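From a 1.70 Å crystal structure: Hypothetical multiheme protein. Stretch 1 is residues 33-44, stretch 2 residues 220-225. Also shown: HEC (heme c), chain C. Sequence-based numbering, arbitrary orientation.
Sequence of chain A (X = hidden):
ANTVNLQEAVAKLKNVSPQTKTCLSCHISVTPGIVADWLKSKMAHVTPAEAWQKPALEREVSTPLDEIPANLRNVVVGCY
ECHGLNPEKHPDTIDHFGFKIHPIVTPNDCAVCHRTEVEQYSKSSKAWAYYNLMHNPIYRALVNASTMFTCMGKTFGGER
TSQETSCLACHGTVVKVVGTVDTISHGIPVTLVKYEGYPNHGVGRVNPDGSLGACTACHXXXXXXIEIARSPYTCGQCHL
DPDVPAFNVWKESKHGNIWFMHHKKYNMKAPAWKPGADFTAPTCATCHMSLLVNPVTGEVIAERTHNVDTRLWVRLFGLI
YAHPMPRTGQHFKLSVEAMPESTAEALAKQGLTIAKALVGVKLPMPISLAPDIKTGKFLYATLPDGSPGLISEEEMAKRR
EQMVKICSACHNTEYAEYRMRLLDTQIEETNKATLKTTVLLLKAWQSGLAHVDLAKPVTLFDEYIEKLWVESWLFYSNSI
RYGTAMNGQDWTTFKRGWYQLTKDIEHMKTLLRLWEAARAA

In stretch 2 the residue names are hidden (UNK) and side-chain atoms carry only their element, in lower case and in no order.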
# COMPACT_ATOMS: atom_id res chain seq x y z
N GLY A 33 -9.17 27.97 -5.99
CA GLY A 33 -8.48 26.74 -6.33
C GLY A 33 -8.57 26.41 -7.81
O GLY A 33 -7.59 25.95 -8.41
N ILE A 34 -9.73 26.66 -8.41
CA ILE A 34 -9.89 26.37 -9.83
C ILE A 34 -9.03 27.31 -10.66
O ILE A 34 -8.35 26.87 -11.59
CB ILE A 34 -11.37 26.48 -10.29
CG1 ILE A 34 -12.19 25.33 -9.69
CG2 ILE A 34 -11.44 26.44 -11.83
CD1 ILE A 34 -13.71 25.44 -9.93
N VAL A 35 -9.05 28.60 -10.34
CA VAL A 35 -8.24 29.56 -11.09
C VAL A 35 -6.74 29.25 -10.96
O VAL A 35 -6.02 29.25 -11.96
CB VAL A 35 -8.53 31.03 -10.72
CG1 VAL A 35 -7.63 31.98 -11.53
CG2 VAL A 35 -10.01 31.37 -10.94
N ALA A 36 -6.26 28.97 -9.74
CA ALA A 36 -4.85 28.61 -9.56
C ALA A 36 -4.48 27.37 -10.38
O ALA A 36 -3.43 27.32 -11.00
CB ALA A 36 -4.54 28.39 -8.09
N ASP A 37 -5.37 26.38 -10.38
CA ASP A 37 -5.14 25.12 -11.07
C ASP A 37 -5.09 25.35 -12.60
O ASP A 37 -4.18 24.90 -13.28
CB ASP A 37 -6.30 24.19 -10.71
CG ASP A 37 -5.95 22.73 -10.79
OD1 ASP A 37 -4.74 22.39 -10.74
OD2 ASP A 37 -6.89 21.92 -10.86
N TRP A 38 -6.07 26.10 -13.11
CA TRP A 38 -6.09 26.49 -14.52
C TRP A 38 -4.84 27.27 -14.93
O TRP A 38 -4.29 27.05 -16.02
CB TRP A 38 -7.35 27.32 -14.81
CG TRP A 38 -7.37 27.89 -16.21
CD1 TRP A 38 -7.68 27.21 -17.36
CD2 TRP A 38 -7.05 29.23 -16.61
NE1 TRP A 38 -7.58 28.06 -18.44
CE2 TRP A 38 -7.19 29.30 -18.01
CE3 TRP A 38 -6.64 30.38 -15.91
CZ2 TRP A 38 -6.95 30.47 -18.74
CZ3 TRP A 38 -6.41 31.55 -16.64
CH2 TRP A 38 -6.56 31.58 -18.03
N LEU A 39 -4.38 28.17 -14.06
CA LEU A 39 -3.15 28.93 -14.32
C LEU A 39 -1.92 28.03 -14.54
O LEU A 39 -0.94 28.45 -15.16
CB LEU A 39 -2.88 29.91 -13.16
CG LEU A 39 -3.73 31.18 -13.12
CD1 LEU A 39 -3.54 31.89 -11.78
CD2 LEU A 39 -3.36 32.10 -14.26
N LYS A 40 -1.98 26.80 -14.02
CA LYS A 40 -0.83 25.88 -14.14
C LYS A 40 -0.88 25.10 -15.44
O LYS A 40 0.09 24.41 -15.80
CB LYS A 40 -0.77 24.90 -12.97
CG LYS A 40 -0.57 25.54 -11.61
CD LYS A 40 -0.27 24.47 -10.56
CE LYS A 40 -0.83 24.83 -9.19
NZ LYS A 40 -0.18 26.00 -8.55
N SER A 41 -2.01 25.17 -16.14
CA SER A 41 -2.15 24.41 -17.39
C SER A 41 -1.43 25.05 -18.57
O SER A 41 -1.36 26.27 -18.71
CB SER A 41 -3.63 24.22 -17.78
OG SER A 41 -4.21 25.43 -18.21
N LYS A 42 -0.88 24.19 -19.43
CA LYS A 42 -0.29 24.68 -20.67
C LYS A 42 -1.34 25.44 -21.48
O LYS A 42 -1.03 26.41 -22.15
CB LYS A 42 0.26 23.50 -21.47
CG LYS A 42 1.14 23.88 -22.64
CD LYS A 42 1.87 22.62 -23.13
CE LYS A 42 3.05 22.95 -24.02
NZ LYS A 42 3.67 21.69 -24.56
N MET A 43 -2.59 25.00 -21.39
CA MET A 43 -3.67 25.63 -22.15
C MET A 43 -3.96 27.09 -21.80
O MET A 43 -4.51 27.83 -22.61
CB MET A 43 -4.95 24.80 -22.02
CG MET A 43 -4.97 23.70 -23.05
SD MET A 43 -6.43 22.66 -23.04
CE MET A 43 -6.17 21.70 -21.55
N ALA A 44 -3.58 27.52 -20.59
CA ALA A 44 -3.80 28.90 -20.18
C ALA A 44 -2.76 29.84 -20.80
O ALA A 44 -2.88 31.07 -20.67
CB ALA A 44 -3.75 29.01 -18.64
N UNK A 220 -6.11 15.28 -14.75
CA UNK A 220 -7.27 15.98 -14.17
C UNK A 220 -7.35 17.44 -14.56
O UNK A 220 -6.33 18.06 -14.89
c UNK A 220 -5.18 14.76 -13.73
c UNK A 220 -7.04 15.90 -12.64
c UNK A 220 -5.97 14.89 -12.44
N UNK A 221 -8.56 17.99 -14.49
CA UNK A 221 -8.75 19.43 -14.61
C UNK A 221 -8.30 20.02 -13.26
O UNK A 221 -8.19 19.29 -12.29
c UNK A 221 -10.23 19.73 -14.88
n UNK A 221 -13.72 17.50 -12.68
c UNK A 221 -12.62 19.81 -13.91
n UNK A 221 -14.33 18.76 -10.85
n UNK A 221 -13.30 19.78 -12.63
c UNK A 221 -13.79 18.68 -12.06
c UNK A 221 -11.13 19.47 -13.66
N UNK A 222 -7.96 21.31 -13.21
CA UNK A 222 -7.88 22.16 -14.39
C UNK A 222 -6.46 22.37 -14.88
O UNK A 222 -6.21 23.20 -15.77
c UNK A 222 -8.55 23.51 -14.10
n UNK A 222 -12.16 23.52 -14.71
c UNK A 222 -10.89 23.68 -15.20
c UNK A 222 -12.11 23.23 -13.43
c UNK A 222 -10.04 23.47 -14.17
n UNK A 222 -10.84 23.19 -13.08
N UNK A 223 -5.52 21.60 -14.33
CA UNK A 223 -4.14 21.71 -14.75
C UNK A 223 -3.88 20.96 -16.05
O UNK A 223 -3.01 21.35 -16.81
c UNK A 223 -3.16 21.25 -13.65
o UNK A 223 -3.41 19.89 -13.30
N UNK A 224 -4.65 19.89 -16.30
CA UNK A 224 -4.54 19.08 -17.54
C UNK A 224 -3.07 18.81 -17.87
O UNK A 224 -2.59 19.11 -18.95
c UNK A 224 -8.77 20.99 -18.02
c UNK A 224 -8.90 18.66 -18.60
c UNK A 224 -7.40 20.95 -18.21
c UNK A 224 -9.52 19.84 -18.22
c UNK A 224 -7.53 18.62 -18.76
c UNK A 224 -5.27 19.73 -18.74
c UNK A 224 -6.76 19.77 -18.58
N UNK A 225 -2.37 18.26 -16.88
CA UNK A 225 -0.91 18.19 -16.90
C UNK A 225 -0.45 16.82 -17.37
O UNK A 225 -0.79 15.81 -16.76
c UNK A 225 1.09 18.65 -15.39
o UNK A 225 1.81 18.49 -16.40
c UNK A 225 -0.42 18.45 -15.47
o UNK A 225 1.58 18.97 -14.27
FE HEC C . -13.81 23.99 -15.97
CHA HEC C . -15.83 21.59 -14.55
CHB HEC C . -14.99 26.27 -13.66
CHC HEC C . -11.76 26.22 -17.27
CHD HEC C . -12.86 21.74 -18.38
NA HEC C . -15.09 23.95 -14.40
C1A HEC C . -15.83 22.84 -13.99
C2A HEC C . -16.66 23.20 -12.87
C3A HEC C . -16.43 24.49 -12.61
C4A HEC C . -15.45 24.98 -13.56
CMA HEC C . -17.08 25.31 -11.48
CAA HEC C . -17.66 22.26 -12.16
CBA HEC C . -17.03 21.09 -11.43
CGA HEC C . -16.60 21.59 -10.08
O1A HEC C . -15.49 21.19 -9.64
O2A HEC C . -17.37 22.39 -9.46
NB HEC C . -13.55 25.83 -15.60
C1B HEC C . -14.02 26.61 -14.54
C2B HEC C . -13.25 27.82 -14.45
C3B HEC C . -12.33 27.71 -15.43
C4B HEC C . -12.53 26.52 -16.17
CMB HEC C . -13.46 28.88 -13.34
CAB HEC C . -11.12 28.52 -15.83
CBB HEC C . -10.35 29.07 -14.58
NC HEC C . -12.59 24.00 -17.54
C1C HEC C . -11.81 25.05 -17.95
C2C HEC C . -11.24 24.77 -19.25
C3C HEC C . -11.41 23.44 -19.39
C4C HEC C . -12.35 23.00 -18.43
CMC HEC C . -10.14 25.70 -19.83
CAC HEC C . -10.99 22.39 -20.45
CBC HEC C . -9.56 22.56 -21.03
ND HEC C . -14.28 22.04 -16.37
C1D HEC C . -13.70 21.31 -17.40
C2D HEC C . -14.13 19.93 -17.37
C3D HEC C . -15.08 19.86 -16.18
C4D HEC C . -15.11 21.21 -15.64
CMD HEC C . -13.63 18.86 -18.39
CAD HEC C . -15.89 18.67 -15.59
CBD HEC C . -16.06 17.45 -16.48
CGD HEC C . -14.89 16.50 -16.28
O1D HEC C . -14.88 15.44 -16.93
O2D HEC C . -13.98 16.80 -15.46
O HOH W 1 -9.53 22.72 -10.56
O HOH W 2 -5.45 19.76 -11.56
O HOH W 3 -0.68 21.40 -18.68
O HOH W 4 -3.08 22.05 -20.59

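Position 220 carries three side-chain carbons that close a ring onto its own backbone N, which makes it Pro220. It touches nothing on stretch 1, but its O accepts a hydrogen bond from the backbone N of position 224 at 2.9 Å, closing the segment on itself.

Position 221 has three carbons, a nitrogen, then a carbon bearing two more nitrogens. That forked end is a guanidinium, so this is Arg221. Its backbone O lies 3.3 Å from Asp37 OD2, two acceptors with no hydrogen bond between them, while its side chain stays at least 5.6 Å from stretch 1. Its charge serves the cofactor: NH1 donates to HEC O1A at 3.0 Å and NH2 to HEC O2D at 2.9 Å, binding both heme carboxylates.

Position 222 follows a cis peptide bond. One carbon leads to a five-membered ring of three carbons and two nitrogens, one of which lies 2.1 Å from HEC FE. Over one ring face sits Ile34 CG2, 3.8 Å from the centroid. A ligating imidazole identifies His222, with NE2 on the iron. ND1, the other ring nitrogen, donates to water 1 at 2.9 Å, and that water donates to Asp37 OD2 at 2.8 Å.

Position 223 shows one carbon and one oxygen, the latter 2.7 Å from water 2. Its CB lies 3.5 Å from Asp37 OD1. This smallest of hydroxyl side chains is Ser223, and its backbone O packs 3.1 Å from Ser41 CB.

Position 224 has one carbon and a ring of six carbons with no heteroatom: Phe224. Its CB meets Met43 CE at 3.5 Å, and Met43 CE and Phe224 CE2 each approach HEC CBC to 3.5 Å, so side chains from both stretches pack against the same heme substituent.

Position 225 has two carbons, the second carrying two oxygens: Asp225. Its side chain makes no contact with stretch 1; it caps a backbone N just past the stretch.

The rule is to orient the ligand through a second shell. Asp37, on the helix, takes the direct hydrogen bond from His222 N to its OD2 at 2.7 Å and reaches the same residue's imidazole through water 1, so one carboxylate holds both the backbone and the ring of the iron ligand. Trp38 CA lies 3.5 Å from His222 O in a CA-H...O contact, though that oxygen has no conventional partner. In the 3-10 segment, water 3 accepts from Lys42 N at 2.9 Å and donates to Ser223 O at 3.0 Å. Apolar packing at Ile34 and Met43 completes a modest interface of 423 Å².

Stretch 2 (220-225) PRHSFD
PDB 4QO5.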